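Local coordinates for AlyQ (Persicobacter sp. CCB-QB2, PDB 7D2A), which binds uronic acids of alginate through its family 32 carbohydrate-binding module, here holding a 4,5-unsaturated mannuronic acid, at residues R68-I74 and I113-S119; A61-S67 and S91-N96. All coordinates share one frame; numbering follows the deposited sequence. Where two conformers were deposited one is given.

Contact 1 (R68-I74 and I113-S119). With MAW (4-deoxy-alpha-L-erythro-hex-4-enopyranuronic acid), chain B.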
loop_
_atom_site.group_PDB
_atom_site.type_symbol
_atom_site.label_atom_id
_atom_site.label_comp_id
_atom_site.label_asym_id
_atom_site.label_seq_id
_atom_site.Cartn_x
_atom_site.Cartn_y
_atom_site.Cartn_z
ATOM N N ARG A 68 -4.155 15.353 5.031
ATOM C CA ARG A 68 -2.773 15.170 5.482
ATOM C C ARG A 68 -1.998 14.414 4.402
ATOM O O ARG A 68 -2.625 13.709 3.593
ATOM C CB ARG A 68 -2.761 14.441 6.824
ATOM C CG ARG A 68 -3.026 12.949 6.703
ATOM C CD ARG A 68 -3.379 12.348 8.042
ATOM N NE ARG A 68 -3.186 10.899 8.055
ATOM C CZ ARG A 68 -3.442 10.127 9.098
ATOM N NH1 ARG A 68 -3.966 10.629 10.233
ATOM N NH2 ARG A 68 -3.190 8.841 8.985
ATOM N N THR A 69 -0.690 14.558 4.440
ATOM C CA THR A 69 0.223 13.857 3.519
ATOM C C THR A 69 0.957 12.756 4.287
ATOM O O THR A 69 1.332 12.944 5.470
ATOM C CB THR A 69 1.212 14.830 2.868
ATOM O OG1 THR A 69 1.934 15.523 3.900
ATOM C CG2 THR A 69 0.504 15.844 1.997
ATOM N N SER A 70 1.143 11.614 3.663
ATOM C CA SER A 70 1.739 10.443 4.301
ATOM C C SER A 70 2.924 9.981 3.451
ATOM O O SER A 70 2.773 9.810 2.244
ATOM C CB SER A 70 0.655 9.355 4.532
ATOM O OG SER A 70 0.830 8.654 5.769
ATOM N N GLY A 71 4.082 9.804 4.072
ATOM C CA GLY A 71 5.281 9.338 3.371
ATOM C C GLY A 71 5.337 7.829 3.289
ATOM O O GLY A 71 4.857 7.128 4.176
ATOM N N PHE A 72 5.791 7.313 2.153
ATOM C CA PHE A 72 5.788 5.856 1.924
ATOM C C PHE A 72 6.779 5.475 0.830
ATOM O O PHE A 72 7.305 6.306 0.120
ATOM C CB PHE A 72 4.378 5.376 1.548
ATOM C CG PHE A 72 3.960 5.805 0.178
ATOM C CD1 PHE A 72 3.418 7.061 -0.053
ATOM C CD2 PHE A 72 4.131 4.954 -0.905
ATOM C CE1 PHE A 72 3.050 7.467 -1.329
ATOM C CE2 PHE A 72 3.807 5.373 -2.179
ATOM C CZ PHE A 72 3.295 6.631 -2.400
ATOM N N SER A 73 7.045 4.194 0.745
ATOM C CA SER A 73 7.804 3.591 -0.346
ATOM C C SER A 73 7.112 2.277 -0.678
ATOM O O SER A 73 6.440 1.673 0.191
ATOM C CB SER A 73 9.251 3.484 -0.042
ATOM O OG SER A 73 9.471 2.597 0.993
ATOM N N ILE A 74 7.289 1.847 -1.913
ATOM C CA ILE A 74 6.758 0.565 -2.415
ATOM C C ILE A 74 7.946 -0.309 -2.787
ATOM O O ILE A 74 8.818 0.170 -3.569
ATOM C CB ILE A 74 5.810 0.804 -3.602
ATOM C CG1 ILE A 74 4.698 1.812 -3.263
ATOM C CG2 ILE A 74 5.264 -0.515 -4.131
ATOM C CD1 ILE A 74 3.832 2.189 -4.436
ATOM N N ILE A 113 4.032 -1.928 1.012
ATOM C CA ILE A 113 4.016 -0.486 1.259
ATOM C C ILE A 113 4.602 -0.240 2.632
ATOM O O ILE A 113 4.062 -0.761 3.577
ATOM C CB ILE A 113 2.604 0.126 1.131
ATOM C CG1 ILE A 113 2.053 -0.117 -0.271
ATOM C CG2 ILE A 113 2.660 1.567 1.537
ATOM C CD1 ILE A 113 0.636 0.354 -0.450
ATOM N N THR A 114 5.672 0.535 2.689
ATOM C CA THR A 114 6.308 0.947 3.954
ATOM C C THR A 114 5.907 2.386 4.203
ATOM O O THR A 114 6.024 3.211 3.313
ATOM C CB THR A 114 7.833 0.760 3.928
ATOM O OG1 THR A 114 8.155 -0.600 3.666
ATOM C CG2 THR A 114 8.419 1.198 5.244
ATOM N N GLY A 115 5.371 2.666 5.401
ATOM C CA GLY A 115 4.956 4.019 5.754
ATOM C C GLY A 115 5.915 4.709 6.684
ATOM O O GLY A 115 6.521 3.988 7.548
ATOM N N PHE A 116 5.987 6.036 6.548
ATOM C CA PHE A 116 6.933 6.892 7.319
ATOM C C PHE A 116 6.170 7.895 8.153
ATOM O O PHE A 116 6.715 8.965 8.468
ATOM C CB PHE A 116 7.971 7.515 6.393
ATOM C CG PHE A 116 8.724 6.452 5.653
ATOM C CD1 PHE A 116 9.533 5.581 6.348
ATOM C CD2 PHE A 116 8.579 6.289 4.289
ATOM C CE1 PHE A 116 10.198 4.558 5.692
ATOM C CE2 PHE A 116 9.244 5.267 3.632
ATOM C CZ PHE A 116 10.051 4.396 4.343
ATOM N N GLY A 117 4.931 7.589 8.519
ATOM C CA GLY A 117 4.051 8.538 9.208
ATOM C C GLY A 117 3.581 9.631 8.290
ATOM O O GLY A 117 3.833 9.579 7.066
ATOM N N ASN A 118 2.961 10.654 8.847
ATOM C CA ASN A 118 2.223 11.622 8.033
ATOM C C ASN A 118 2.412 13.011 8.643
ATOM O O ASN A 118 3.094 13.136 9.687
ATOM C CB ASN A 118 0.765 11.191 7.942
ATOM C CG ASN A 118 0.025 11.228 9.274
ATOM O OD1 ASN A 118 -0.324 12.305 9.746
ATOM N ND2 ASN A 118 -0.277 10.085 9.874
ATOM N N SER A 119 1.795 13.987 8.034
ATOM C CA SER A 119 2.050 15.418 8.343
ATOM C C SER A 119 1.317 15.792 9.633
ATOM O O SER A 119 1.625 16.907 10.166
ATOM C CB SER A 119 1.638 16.245 7.164
ATOM O OG SER A 119 0.283 16.005 6.857
HETATM C C1 MAW B . -5.052 7.003 15.840
HETATM C C2 MAW B . -5.944 5.829 15.764
HETATM O O2 MAW B . -7.326 6.163 15.450
HETATM C C3 MAW B . -5.345 4.901 14.672
HETATM O O3 MAW B . -6.270 3.904 14.282
HETATM C C4 MAW B . -4.928 5.754 13.463
HETATM C C5 MAW B . -4.922 7.065 13.469
HETATM O O5 MAW B . -5.258 7.812 14.670
HETATM C C6 MAW B . -4.534 7.889 12.361
HETATM O O6A MAW B . -4.524 9.148 12.544
HETATM O O6B MAW B . -4.155 7.376 11.241
HETATM O O HOH W 1 8.271 -0.906 0.968
#

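Contact 2 (A61-S67 and S91-N96). With MAW (4-deoxy-alpha-L-erythro-hex-4-enopyranuronic acid), chain B.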
loop_
_atom_site.group_PDB
_atom_site.type_symbol
_atom_site.label_atom_id
_atom_site.label_comp_id
_atom_site.label_asym_id
_atom_site.label_seq_id
_atom_site.Cartn_x
_atom_site.Cartn_y
_atom_site.Cartn_z
ATOM N N ALA A 61 -5.531 4.330 -1.303
ATOM C CA ALA A 61 -6.399 5.352 -0.685
ATOM C C ALA A 61 -5.973 5.504 0.756
ATOM O O ALA A 61 -5.867 4.511 1.493
ATOM C CB ALA A 61 -7.856 4.968 -0.820
ATOM N N TRP A 62 -5.781 6.744 1.167
ATOM C CA TRP A 62 -5.236 7.092 2.490
ATOM C C TRP A 62 -6.324 7.555 3.452
ATOM O O TRP A 62 -7.243 8.277 3.055
ATOM C CB TRP A 62 -4.178 8.161 2.318
ATOM C CG TRP A 62 -3.008 7.665 1.539
ATOM C CD1 TRP A 62 -2.835 7.795 0.195
ATOM C CD2 TRP A 62 -1.855 6.994 2.050
ATOM N NE1 TRP A 62 -1.681 7.170 -0.186
ATOM C CE2 TRP A 62 -1.034 6.691 0.929
ATOM C CE3 TRP A 62 -1.458 6.590 3.332
ATOM C CZ2 TRP A 62 0.183 6.015 1.095
ATOM C CZ3 TRP A 62 -0.277 5.908 3.480
ATOM C CH2 TRP A 62 0.523 5.614 2.367
ATOM N N TYR A 63 -6.208 7.102 4.689
ATOM C CA TYR A 63 -7.131 7.565 5.759
ATOM C C TYR A 63 -6.909 9.057 5.948
ATOM O O TYR A 63 -5.750 9.476 6.025
ATOM C CB TYR A 63 -6.819 6.844 7.061
ATOM C CG TYR A 63 -7.663 7.233 8.245
ATOM C CD1 TYR A 63 -9.030 7.010 8.252
ATOM C CD2 TYR A 63 -7.063 7.781 9.360
ATOM C CE1 TYR A 63 -9.788 7.306 9.367
ATOM C CE2 TYR A 63 -7.816 8.064 10.488
ATOM C CZ TYR A 63 -9.171 7.845 10.476
ATOM O OH TYR A 63 -9.875 8.181 11.608
ATOM N N ASN A 64 -7.981 9.844 5.991
ATOM C CA ASN A 64 -7.858 11.317 6.105
ATOM C C ASN A 64 -7.003 11.831 4.944
ATOM O O ASN A 64 -6.209 12.791 5.098
ATOM C CB ASN A 64 -7.315 11.739 7.466
ATOM C CG ASN A 64 -8.313 11.561 8.586
ATOM O OD1 ASN A 64 -9.500 11.410 8.333
ATOM N ND2 ASN A 64 -7.826 11.573 9.808
ATOM N N GLY A 65 -7.132 11.197 3.781
ATOM C CA GLY A 65 -6.230 11.453 2.666
ATOM C C GLY A 65 -6.420 12.828 2.088
ATOM O O GLY A 65 -5.497 13.296 1.365
ATOM N N ASP A 66 -7.538 13.478 2.362
ATOM C CA ASP A 66 -7.798 14.830 1.831
ATOM C C ASP A 66 -7.359 15.896 2.841
ATOM O O ASP A 66 -7.669 17.069 2.592
ATOM C CB ASP A 66 -9.261 14.990 1.426
ATOM C CG ASP A 66 -10.207 15.015 2.598
ATOM O OD1 ASP A 66 -9.788 14.687 3.717
ATOM O OD2 ASP A 66 -11.356 15.329 2.365
ATOM N N SER A 67 -6.690 15.521 3.939
ATOM C CA SER A 67 -6.333 16.513 4.993
ATOM C C SER A 67 -4.915 16.317 5.538
ATOM O O SER A 67 -4.503 17.122 6.397
ATOM C CB SER A 67 -7.339 16.507 6.106
ATOM O OG SER A 67 -7.228 15.333 6.900
ATOM N N SER A 91 1.992 10.926 -0.253
ATOM C CA SER A 91 0.609 10.983 -0.748
ATOM C C SER A 91 0.295 12.456 -0.978
ATOM O O SER A 91 0.932 13.357 -0.351
ATOM C CB SER A 91 -0.335 10.316 0.187
ATOM O OG SER A 91 -0.480 11.046 1.390
ATOM N N SER A 92 -0.714 12.732 -1.800
ATOM C CA SER A 92 -1.005 14.109 -2.258
ATOM C C SER A 92 -1.587 14.975 -1.138
ATOM O O SER A 92 -1.392 16.211 -1.213
ATOM C CB SER A 92 -1.899 14.091 -3.443
ATOM O OG SER A 92 -3.207 13.711 -3.101
ATOM N N GLY A 93 -2.316 14.371 -0.195
ATOM C CA GLY A 93 -3.127 15.129 0.763
ATOM C C GLY A 93 -4.321 15.814 0.114
ATOM O O GLY A 93 -4.965 16.654 0.785
ATOM N N GLN A 94 -4.758 15.382 -1.077
ATOM C CA GLN A 94 -5.787 16.090 -1.891
ATOM C C GLN A 94 -6.964 15.207 -2.284
ATOM O O GLN A 94 -7.845 15.721 -2.980
ATOM C CB GLN A 94 -5.093 16.691 -3.098
ATOM C CG GLN A 94 -4.121 17.803 -2.714
ATOM C CD GLN A 94 -3.195 18.145 -3.865
ATOM O OE1 GLN A 94 -3.612 18.331 -4.978
ATOM N NE2 GLN A 94 -1.896 18.058 -3.672
ATOM N N THR A 95 -7.071 14.001 -1.748
ATOM C CA THR A 95 -8.243 13.158 -2.035
ATOM C C THR A 95 -8.319 12.001 -1.034
ATOM O O THR A 95 -7.248 11.508 -0.550
ATOM C CB THR A 95 -8.228 12.621 -3.484
ATOM O OG1 THR A 95 -9.466 11.978 -3.778
ATOM C CG2 THR A 95 -7.140 11.623 -3.766
ATOM N N ASN A 96 -9.519 11.485 -0.862
ATOM C CA ASN A 96 -9.744 10.222 -0.098
ATOM C C ASN A 96 -9.799 9.022 -1.041
ATOM O O ASN A 96 -9.817 7.881 -0.606
ATOM C CB ASN A 96 -11.031 10.321 0.679
ATOM C CG ASN A 96 -10.925 11.353 1.764
ATOM O OD1 ASN A 96 -9.942 11.379 2.488
ATOM N ND2 ASN A 96 -11.965 12.159 1.868
HETATM C C1 MAW B . -5.052 7.003 15.840
HETATM C C2 MAW B . -5.944 5.829 15.764
HETATM O O2 MAW B . -7.326 6.163 15.450
HETATM C C3 MAW B . -5.345 4.901 14.672
HETATM O O3 MAW B . -6.270 3.904 14.282
HETATM C C4 MAW B . -4.928 5.754 13.463
HETATM C C5 MAW B . -4.922 7.065 13.469
HETATM O O5 MAW B . -5.258 7.812 14.670
HETATM C C6 MAW B . -4.534 7.889 12.361
HETATM O O6A MAW B . -4.524 9.148 12.544
HETATM O O6B MAW B . -4.155 7.376 11.241
HETATM O O HOH W 2 -6.333 8.903 -0.835
HETATM O O HOH W 3 -9.478 7.077 1.938
HETATM O O HOH W 4 -3.468 11.779 0.519
#

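Contact 1 (R68-I74 and I113-S119)
R68 lays its guanidinium flat against the side-chain amide of N118, the planes 11° apart and N118 ND2 3.3 Å from R68 CZ, over the centre of one face. The amide nitrogen and the guanidinium are both donors and make no hydrogen bond with each other; they stack, and find their acceptors elsewhere. N118 ND2 gives its protons to N121 OD1 and W123 O, while N118 OD1 takes the amide of S120; these bonds fix the amide's rotation and would steady R68. R68 keeps an extended chain from CG to NE and meets the uronate carboxylate end-on with two nearly straight bonds, NH1 to MAW O6A at 2.8 Å (172°) and NH2 to MAW O6B at 2.9 Å. This paired grip suits recognition of an acidic sugar.

Beyond the pocket the backbones pair antiparallel. S73 and T114 exchange two backbone N-H...O hydrogen bonds, and G71 N reaches G117 O. F116 N binds G71 O at 2.8 Å from above the carbonyl plane, where a beta bulge shifts the register by one residue. Just past the strand end, S119 bonds T69 twice: its N donates to T69 O, and its OG accepts T69 N at 3.0 Å (164°). S70 N donates to S91 OG, G117 N to N124 OD1, and a water on T114 OG1 bonds S73 O weakly. The F116 ring lies alongside the strand, its edge toward F72 N and S73 OG.

Strands 70-77 and 110-118 are neighbours inside a five-stranded antiparallel sheet, flanked by 84-90 and 43-49; I113 and F72 face the second sheet of the sandwich, meeting I126 and Y101 respectively.

Contact 2 (A61-S67 and S91-N96)
A type II beta turn, W62 to G65, ends strand 52-62 and lies against the 91-96 loop at one end of the F5/8 type C beta-sandwich. The apolar part is a CH-pi contact: S91 CB sits over one face of the W62 indole, 3.6 Å from the centroid of its five-membered ring. Chi1 of W62 (-64°) sets CG beside the backbone N and carries the indole over to S91. The polar ends of both side chains are tied elsewhere, W62 NE1 to Y101 OH and S91 OG to S70 N.

Direct polar bonding is sparse. D66 N gives a weak bond to N96 OD1 (3.2 Å, 132°), and the D66 carboxylate and N96 amide are turned 54° apart. Close backbone packing adds a CA-H...O contact from G93 CA to G65 O at 3.1 Å. Within the loop, S92 OG accepts Q94 N, an ST turn, and also bonds E99.

Three waters bridge the two segments. One accepts from W62 N and donates to T95 O, while another donates to both W62 O and N96 O. The third accepts from G93 N at 2.9 Å and donates to G65 O, which lies 2.7 Å from the water oxygen.

Overall arrangement
Contacts 1 and 2 lie with their centres 11 Å apart, and their segments alternate along the chain: 61-67 runs straight into 68-74. They also meet in space. S70 O and S91 N, 2.8 Å apart, probably form a hydrogen bond, and F72 CD1 packs on W62 CZ2 at 3.6 Å, so the W62 indole of contact 2 meets the F72 ring of contact 1. Both reach the same sugar. Contact 1 brings the charged grip of R68, whereas contact 2 brings Y63, whose CD2 lies 3.5 Å from MAW O6B and whose ring makes a cation-pi contact with R35. S125, D20, R35 and N121 also hydrogen-bond this sugar.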